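Local coordinates for uncharacterized protein TP-0789 domain-containing protein (Nitrosomonas europaea ATCC 19718, PDB 3BUU) that is of unknown function but belongs to the LolA superfamily and may, like its relatives, bind lipoproteins or other lipid-bearing molecules on their way to the outer membrane, at residues L91-Q95 with R140-Y144; G52-V58 with A70-G75; L13-D17 with A109-G113. All blocks are in the same frame, centred on the assembly; numbering follows the deposited sequence. Where two conformers were deposited one is given.

In the fold
All three contacts gather round the connection that runs from strand 89-91 to strand 115-125, through the short helix 103-107. Contact 2 closes first along the chain, as the hairpin of strands 55-62 and 70-74, and lies nested inside the long loop closed by contact 3, whose two segments alternate with those of contact 1. Contact 2 touches both others: Leu-93 packs on Met-73, and Asn-53 probably hydrogen-bonds to Ala-109 and Asn-110. Contacts 1 and 2 have centres about 13 Å apart, whereas the centre of contact 3 is about 17 Å from each. Contact 3 joins the N-terminal helix to loop 109-113, contact 1 two loops, and contact 2 two strands of this LolA-like fold.

Contact 1: L91-Q95 with R140-Y144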
loop_
_atom_site.group_PDB
_atom_site.type_symbol
_atom_site.label_atom_id
_atom_site.label_comp_id
_atom_site.label_asym_id
_atom_site.label_seq_id
_atom_site.Cartn_x
_atom_site.Cartn_y
_atom_site.Cartn_z
ATOM N N LEU A 91 -7.318 -3.779 -14.298
ATOM C CA LEU A 91 -6.370 -4.639 -13.553
ATOM C C LEU A 91 -6.937 -4.767 -12.128
ATOM O O LEU A 91 -7.837 -4.002 -11.746
ATOM C CB LEU A 91 -4.925 -4.098 -13.536
ATOM C CG LEU A 91 -4.134 -3.984 -14.861
ATOM C CD1 LEU A 91 -2.722 -3.397 -14.570
ATOM C CD2 LEU A 91 -3.999 -5.309 -15.617
ATOM N N SER A 92 -6.484 -5.740 -11.363
ATOM C CA SER A 92 -7.028 -5.935 -10.006
ATOM C C SER A 92 -6.081 -5.341 -8.956
ATOM O O SER A 92 -4.874 -5.120 -9.218
ATOM C CB SER A 92 -7.251 -7.412 -9.744
ATOM O OG SER A 92 -6.013 -8.068 -9.520
ATOM N N LEU A 93 -6.620 -5.181 -7.745
ATOM C CA LEU A 93 -5.770 -4.744 -6.646
ATOM C C LEU A 93 -4.590 -5.663 -6.369
ATOM O O LEU A 93 -3.510 -5.212 -5.968
ATOM C CB LEU A 93 -6.584 -4.620 -5.356
ATOM C CG LEU A 93 -7.553 -3.451 -5.300
ATOM C CD1 LEU A 93 -8.492 -3.638 -4.137
ATOM C CD2 LEU A 93 -6.793 -2.129 -5.145
ATOM N N SER A 94 -4.814 -6.952 -6.583
ATOM C CA SER A 94 -3.813 -7.949 -6.257
ATOM C C SER A 94 -2.742 -8.104 -7.333
ATOM O O SER A 94 -1.777 -8.821 -7.100
ATOM C CB SER A 94 -4.471 -9.305 -5.998
ATOM O OG SER A 94 -4.952 -9.812 -7.229
ATOM N N GLN A 95 -2.903 -7.463 -8.505
ATOM C CA GLN A 95 -1.917 -7.524 -9.540
ATOM C C GLN A 95 -0.701 -6.650 -9.268
ATOM O O GLN A 95 -0.708 -5.796 -8.395
ATOM C CB GLN A 95 -2.566 -7.252 -10.873
ATOM C CG GLN A 95 -3.216 -8.549 -11.377
ATOM C CD GLN A 95 -3.880 -8.386 -12.682
ATOM O OE1 GLN A 95 -4.669 -7.453 -12.885
ATOM N NE2 GLN A 95 -3.573 -9.305 -13.603
ATOM N N ARG A 140 -12.298 -11.950 -2.603
ATOM C CA ARG A 140 -11.210 -12.199 -3.538
ATOM C C ARG A 140 -10.793 -10.973 -4.341
ATOM O O ARG A 140 -9.777 -11.010 -5.058
ATOM C CB ARG A 140 -11.624 -13.336 -4.468
ATOM C CG ARG A 140 -11.835 -14.660 -3.733
ATOM C CD ARG A 140 -12.518 -15.676 -4.653
ATOM N NE ARG A 140 -13.729 -15.105 -5.250
ATOM C CZ ARG A 140 -14.269 -15.480 -6.407
ATOM N NH1 ARG A 140 -13.707 -16.432 -7.139
ATOM N NH2 ARG A 140 -15.371 -14.882 -6.847
ATOM N N SER A 141 -11.482 -9.854 -4.157
ATOM C CA SER A 141 -11.043 -8.632 -4.842
ATOM C C SER A 141 -10.182 -7.716 -4.016
ATOM O O SER A 141 -9.726 -6.719 -4.570
ATOM C CB SER A 141 -12.187 -7.812 -5.406
ATOM O OG SER A 141 -13.022 -7.315 -4.376
ATOM N N VAL A 142 -9.946 -8.031 -2.741
ATOM C CA VAL A 142 -9.021 -7.225 -1.973
ATOM C C VAL A 142 -7.608 -7.639 -2.356
ATOM O O VAL A 142 -7.377 -8.556 -3.182
ATOM C CB VAL A 142 -9.279 -7.205 -0.419
ATOM C CG1 VAL A 142 -10.681 -6.724 -0.109
ATOM C CG2 VAL A 142 -8.975 -8.567 0.195
ATOM N N THR A 143 -6.616 -6.924 -1.853
ATOM C CA THR A 143 -5.273 -7.112 -2.349
ATOM C C THR A 143 -4.706 -8.497 -2.025
ATOM O O THR A 143 -4.013 -9.089 -2.859
ATOM C CB THR A 143 -4.357 -5.972 -1.895
ATOM O OG1 THR A 143 -4.993 -4.717 -2.153
ATOM C CG2 THR A 143 -3.000 -5.975 -2.600
ATOM N N TYR A 144 -4.971 -8.978 -0.798
ATOM C CA TYR A 144 -4.473 -10.273 -0.323
ATOM C C TYR A 144 -5.533 -11.068 0.332
ATOM O O TYR A 144 -6.454 -10.489 0.929
ATOM C CB TYR A 144 -3.329 -10.095 0.721
ATOM C CG TYR A 144 -2.260 -9.203 0.220
ATOM C CD1 TYR A 144 -1.284 -9.682 -0.649
ATOM C CD2 TYR A 144 -2.239 -7.851 0.582
ATOM C CE1 TYR A 144 -0.298 -8.825 -1.159
ATOM C CE2 TYR A 144 -1.258 -6.983 0.080
ATOM C CZ TYR A 144 -0.297 -7.498 -0.793
ATOM O OH TYR A 144 0.675 -6.692 -1.331
HETATM O O HOH W 1 -9.404 -5.648 -7.148
HETATM O O HOH W 2 -7.404 -8.290 -6.282
HETATM O O HOH W 3 -1.314 -9.315 -4.186
#
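Leu-93 packs against Thr-143 of loop 140-144 from a type I turn that runs from Ser-92 to Gln-95. Ser-92 shapes the turn: its N donates to Gln-95 OE1 and its O accepts from Gln-95 N. Next comes Leu-93, buried, whose CD1 lies 3.3 Å from Ser-141 O and whose CB is 3.6 Å from Thr-143 OG1, the Leu-93 and Thr-143 side chains crossing at about a right angle. With CG2 of Thr-143 anti to its backbone N (OG1 at chi1 -48°), that methyl reaches Leu-93 O at 3.5 Å and also covers one face of the Tyr-144 ring, toward its rim. A glycine in place of Thr-143 would probably open a gap beside the Leu-93 side chain and carbonyl and strip that ring face of its methyl. Ser-94 follows, its CB 3.2 Å from Thr-143 O. The polar link between the loops is made by water: one joins Leu-93 N to Ser-141 O, a second bridges Ser-94 N and Val-142 O, and a third donates to Ser-94 O and Thr-143 O, 3.0 Å from each. Leu-93 also packs on Leu-78, and Thr-143 on Ala-102. The arrangement is a water-bridged meeting of two loops, a beta turn after strand 89-91 and the connection between strands 128-137 and 146-152, within the LolA-like fold.

Contact 2: G52-V58 with A70-G75; sequences GNENSIV and AILMKG
Met-73, a selenomethionine in this crystal, lies against Ser-56 on one face of the paired strands. Its CG stands anti to the backbone N (chi1 179°) and the chain bends only at chi3, 85°, which brings the terminal methyl CE back to 3.4 Å from Ser-56 OG and 3.5 Å from Asn-53 O. The hydroxyl of Ser-56 thus sits against CB, SE and CE of one side chain, yet keeps its polar partners: it is hydrogen-bonded to Ala-107 O and accepts from a water that also donates to Ile-71 O. Farther along this face Val-58 and Ile-71 meet, CB to CB at 4.3 Å, and helix 103-107 covers them, with Ile-106 on Val-58 and Asn-103 on Ile-71.

The frame is an antiparallel beta hairpin of strands 55-62 and 70-74, in which Ser-56 with Met-73 and Val-58 with Ile-71 are hydrogen-bonded pairs; the Met-73 N to Ser-56 O bond is nearly straight at 176°. On the other side, toward strand 39-51, Glu-54 and Asn-55 both lie opposite Lys-51, a classic beta bulge.

The other face carries Asn-55, Ile-57, Leu-72 and Lys-74. Ile-57 CG1 meets Leu-72 CD1 at 4.0 Å, the two side chains crossing obliquely. Asn-55 turns its amide back over the neighbouring strand: ND2 donates to Met-73 O at 3.2 Å, in the carbonyl plane on a lone pair, though the oxygen is tilted from the plane of the Asn-55 amide. This oxygen is gripped by two donors, the second being Ser-56 N. The same ND2 lies beside CG of Lys-74, whose chain packs on Trp-79. Beyond the last strand pair, Gly-75 N donates to Glu-54 O at 2.8 Å, and Gly-75 takes a positive phi that favours glycine.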
loop_
_atom_site.group_PDB
_atom_site.type_symbol
_atom_site.label_atom_id
_atom_site.label_comp_id
_atom_site.label_asym_id
_atom_site.label_seq_id
_atom_site.Cartn_x
_atom_site.Cartn_y
_atom_site.Cartn_z
ATOM N N GLY A 52 -9.111 7.419 1.248
ATOM C CA GLY A 52 -9.412 6.199 1.970
ATOM C C GLY A 52 -9.356 4.993 1.050
ATOM O O GLY A 52 -8.602 4.928 0.102
ATOM N N ASN A 53 -10.193 4.041 1.336
ATOM C CA ASN A 53 -10.270 2.853 0.517
ATOM C C ASN A 53 -11.351 2.962 -0.534
ATOM O O ASN A 53 -11.530 2.032 -1.324
ATOM C CB ASN A 53 -10.482 1.630 1.390
ATOM C CG ASN A 53 -9.248 1.208 2.125
ATOM O OD1 ASN A 53 -8.173 1.779 1.945
ATOM N ND2 ASN A 53 -9.394 0.183 2.960
ATOM N N GLU A 54 -12.013 4.138 -0.527
ATOM C CA GLU A 54 -13.133 4.559 -1.409
ATOM C C GLU A 54 -12.685 4.837 -2.835
ATOM O O GLU A 54 -13.232 4.311 -3.797
ATOM C CB GLU A 54 -13.940 5.757 -0.813
ATOM C CG GLU A 54 -13.263 7.100 -0.759
ATOM C CD GLU A 54 -14.058 8.113 0.008
ATOM O OE1 GLU A 54 -15.000 8.684 -0.600
ATOM O OE2 GLU A 54 -13.775 8.347 1.217
ATOM N N ASN A 55 -11.711 5.729 -2.951
ATOM C CA ASN A 55 -11.240 6.289 -4.218
ATOM C C ASN A 55 -9.785 6.628 -4.112
ATOM O O ASN A 55 -9.315 7.061 -3.076
ATOM C CB ASN A 55 -11.977 7.602 -4.581
ATOM C CG ASN A 55 -13.368 7.377 -5.009
ATOM O OD1 ASN A 55 -14.273 7.716 -4.287
ATOM N ND2 ASN A 55 -13.560 6.787 -6.173
ATOM N N SER A 56 -9.059 6.501 -5.234
ATOM C CA SER A 56 -7.732 7.032 -5.301
ATOM C C SER A 56 -7.352 7.175 -6.765
ATOM O O SER A 56 -7.978 6.579 -7.664
ATOM C CB SER A 56 -6.730 6.171 -4.571
ATOM O OG SER A 56 -6.610 4.920 -5.196
ATOM N N ILE A 57 -6.322 7.979 -6.989
ATOM C CA ILE A 57 -5.662 8.076 -8.288
ATOM C C ILE A 57 -4.177 7.914 -8.059
ATOM O O ILE A 57 -3.603 8.554 -7.163
ATOM C CB ILE A 57 -5.937 9.439 -8.946
ATOM C CG1 ILE A 57 -7.401 9.527 -9.367
ATOM C CG2 ILE A 57 -5.014 9.676 -10.146
ATOM C CD1 ILE A 57 -7.911 10.926 -9.659
ATOM N N VAL A 58 -3.553 7.070 -8.874
ATOM C CA VAL A 58 -2.118 6.850 -8.818
ATOM C C VAL A 58 -1.561 7.209 -10.184
ATOM O O VAL A 58 -1.898 6.576 -11.183
ATOM C CB VAL A 58 -1.789 5.397 -8.481
ATOM C CG1 VAL A 58 -0.271 5.171 -8.485
ATOM C CG2 VAL A 58 -2.378 5.023 -7.091
ATOM N N ALA A 70 -1.960 5.941 -15.676
ATOM C CA ALA A 70 -2.646 6.310 -14.454
ATOM C C ALA A 70 -3.551 5.198 -14.027
ATOM O O ALA A 70 -4.016 4.375 -14.859
ATOM C CB ALA A 70 -3.416 7.607 -14.636
ATOM N N ILE A 71 -3.810 5.147 -12.728
ATOM C CA ILE A 71 -4.711 4.159 -12.203
ATOM C C ILE A 71 -5.777 4.880 -11.366
ATOM O O ILE A 71 -5.451 5.607 -10.388
ATOM C CB ILE A 71 -3.979 3.109 -11.367
ATOM C CG1 ILE A 71 -2.807 2.481 -12.145
ATOM C CG2 ILE A 71 -4.969 2.057 -10.903
ATOM C CD1 ILE A 71 -1.746 1.849 -11.218
ATOM N N LEU A 72 -7.048 4.641 -11.721
ATOM C CA LEU A 72 -8.196 5.181 -11.032
ATOM C C LEU A 72 -8.845 4.041 -10.256
ATOM O O LEU A 72 -9.176 3.000 -10.827
ATOM C CB LEU A 72 -9.173 5.718 -12.058
ATOM C CG LEU A 72 -10.561 6.101 -11.527
ATOM C CD1 LEU A 72 -10.496 7.225 -10.528
ATOM C CD2 LEU A 72 -11.448 6.516 -12.699
HETATM N N MSE A 73 -9.015 4.233 -8.947
HETATM C CA MSE A 73 -9.677 3.272 -8.108
HETATM C C MSE A 73 -11.023 3.812 -7.700
HETATM O O MSE A 73 -11.134 4.952 -7.172
HETATM C CB MSE A 73 -8.829 2.983 -6.880
HETATM C CG MSE A 73 -9.477 1.982 -5.944
HETATM SE SE MSE A 73 -8.308 1.693 -4.396
HETATM C CE MSE A 73 -8.893 3.158 -3.334
ATOM N N LYS A 74 -12.058 2.992 -7.908
ATOM C CA LYS A 74 -13.402 3.270 -7.389
ATOM C C LYS A 74 -13.833 2.003 -6.640
ATOM O O LYS A 74 -14.018 0.919 -7.255
ATOM C CB LYS A 74 -14.363 3.596 -8.562
ATOM C CG LYS A 74 -13.932 4.825 -9.482
ATOM C CD LYS A 74 -14.918 5.115 -10.642
ATOM C CE LYS A 74 -14.369 4.595 -11.941
ATOM N NZ LYS A 74 -15.305 4.745 -13.109
ATOM N N GLY A 75 -14.019 2.088 -5.325
ATOM C CA GLY A 75 -14.218 0.871 -4.575
ATOM C C GLY A 75 -13.049 -0.065 -4.723
ATOM O O GLY A 75 -11.923 0.377 -4.575
HETATM O O HOH W 4 -5.593 4.174 -7.828
#

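Contact 3: L13-D17 with A109-G113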
loop_
_atom_site.group_PDB
_atom_site.type_symbol
_atom_site.label_atom_id
_atom_site.label_comp_id
_atom_site.label_asym_id
_atom_site.label_seq_id
_atom_site.Cartn_x
_atom_site.Cartn_y
_atom_site.Cartn_z
ATOM N N LEU A 13 -5.887 -2.586 14.854
ATOM C CA LEU A 13 -5.729 -2.348 13.425
ATOM C C LEU A 13 -6.023 -0.895 13.074
ATOM O O LEU A 13 -5.324 -0.311 12.249
ATOM C CB LEU A 13 -6.642 -3.289 12.632
ATOM C CG LEU A 13 -6.367 -3.265 11.138
ATOM C CD1 LEU A 13 -4.962 -3.677 10.783
ATOM C CD2 LEU A 13 -7.449 -4.143 10.435
ATOM N N GLU A 14 -7.071 -0.336 13.671
ATOM C CA GLU A 14 -7.410 1.077 13.445
ATOM C C GLU A 14 -6.266 1.994 13.826
ATOM O O GLU A 14 -5.936 2.953 13.120
ATOM C CB GLU A 14 -8.646 1.463 14.281
ATOM C CG GLU A 14 -9.966 1.070 13.647
ATOM C CD GLU A 14 -11.164 1.057 14.590
ATOM O OE1 GLU A 14 -11.016 1.123 15.831
ATOM O OE2 GLU A 14 -12.288 0.940 14.057
ATOM N N LYS A 15 -5.672 1.708 14.978
ATOM C CA LYS A 15 -4.572 2.520 15.480
ATOM C C LYS A 15 -3.362 2.414 14.593
ATOM O O LYS A 15 -2.698 3.431 14.319
ATOM C CB LYS A 15 -4.250 2.222 16.937
ATOM C CG LYS A 15 -5.382 2.645 17.864
ATOM C CD LYS A 15 -5.289 2.173 19.283
ATOM C CE LYS A 15 -6.562 2.575 20.043
ATOM N NZ LYS A 15 -6.737 4.053 20.060
ATOM N N ALA A 16 -3.052 1.214 14.133
ATOM C CA ALA A 16 -1.934 1.050 13.202
ATOM C C ALA A 16 -2.209 1.778 11.868
ATOM O O ALA A 16 -1.324 2.460 11.317
ATOM C CB ALA A 16 -1.645 -0.432 13.002
ATOM N N ASP A 17 -3.436 1.634 11.341
ATOM C CA ASP A 17 -3.806 2.361 10.126
ATOM C C ASP A 17 -3.649 3.869 10.277
ATOM O O ASP A 17 -3.183 4.539 9.348
ATOM C CB ASP A 17 -5.267 2.130 9.755
ATOM C CG ASP A 17 -5.576 0.843 8.993
ATOM O OD1 ASP A 17 -4.689 0.203 8.412
ATOM O OD2 ASP A 17 -6.810 0.530 8.965
ATOM N N ALA A 109 -5.566 2.793 1.147
ATOM C CA ALA A 109 -5.077 3.583 2.265
ATOM C C ALA A 109 -4.899 2.731 3.505
ATOM O O ALA A 109 -3.940 2.915 4.263
ATOM C CB ALA A 109 -6.036 4.730 2.556
ATOM N N ASN A 110 -5.830 1.804 3.710
ATOM C CA ASN A 110 -6.011 1.215 5.045
ATOM C C ASN A 110 -6.250 -0.251 4.995
ATOM O O ASN A 110 -6.835 -0.732 4.021
ATOM C CB ASN A 110 -7.193 1.898 5.710
ATOM C CG ASN A 110 -6.917 3.391 5.914
ATOM O OD1 ASN A 110 -5.898 3.717 6.493
ATOM N ND2 ASN A 110 -7.747 4.276 5.379
ATOM N N PHE A 111 -5.838 -0.991 6.027
ATOM C CA PHE A 111 -6.258 -2.382 6.143
ATOM C C PHE A 111 -7.714 -2.482 6.614
ATOM O O PHE A 111 -8.443 -3.380 6.175
ATOM C CB PHE A 111 -5.375 -3.111 7.146
ATOM C CG PHE A 111 -3.963 -3.330 6.683
ATOM C CD1 PHE A 111 -3.674 -4.128 5.577
ATOM C CD2 PHE A 111 -2.926 -2.750 7.391
ATOM C CE1 PHE A 111 -2.327 -4.326 5.177
ATOM C CE2 PHE A 111 -1.605 -2.985 7.011
ATOM C CZ PHE A 111 -1.325 -3.766 5.893
ATOM N N THR A 112 -8.127 -1.611 7.530
ATOM C CA THR A 112 -9.505 -1.639 8.050
ATOM C C THR A 112 -10.468 -1.537 6.886
ATOM O O THR A 112 -10.278 -0.709 5.983
ATOM C CB THR A 112 -9.722 -0.517 9.042
ATOM O OG1 THR A 112 -8.890 -0.718 10.187
ATOM C CG2 THR A 112 -11.166 -0.458 9.541
ATOM N N GLY A 113 -11.489 -2.394 6.911
ATOM C CA GLY A 113 -12.519 -2.434 5.874
ATOM C C GLY A 113 -12.257 -3.495 4.813
ATOM O O GLY A 113 -13.180 -3.981 4.160
HETATM O O HOH W 5 -3.042 3.349 6.813
#
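Asp-17 holds the loop 109-113 against the N-terminal helix with three hydrogen bonds to its carboxylate. Phe-111 N reaches OD1 at 2.9 Å, on the syn side but 29° out of the carboxylate plane. Thr-112 grips OD2 twice: its N uses the syn lone pair, while its OG1 comes to 2.7 Å from OD2 on the anti side, out of the plane. With CG anti to the carbonyl carbon (chi1 -82°), the carboxylate is brought to the two successive backbone N-H groups, and its buried negative charge is probably steadied by these donors.

The apolar half packs beside it. Leu-13 CD1 lies on Phe-111 CB at 3.7 Å, the side chains crossing at about a right angle, and its CG and CD2 lie alongside Thr-112 OG1. The Phe-111 ring is turned only 22° from the carboxylate plane, with its CD2 3.6 Å from Asp-17 OD1.

The packing is slacker toward the surface, where exposed Glu-14 merely brushes Thr-112 OG1 with its CG, while its CB points away from the loop. The other end of the contact is closed differently: a water bridges Asp-17 O and Ala-109 O, and Asn-110 lays its CB near OD2 of the aspartate while its own OD1 accepts from Gln-23.

Behind the tight half lie two adjacent antiparallel strands, 128-137 and 146-152: Leu-13 and Phe-111 both pack on Leu-135 and Leu-149, so helix 9-20 and the loop leading from helix 103-107 into strand 115-125 rest together on the same pair of strands.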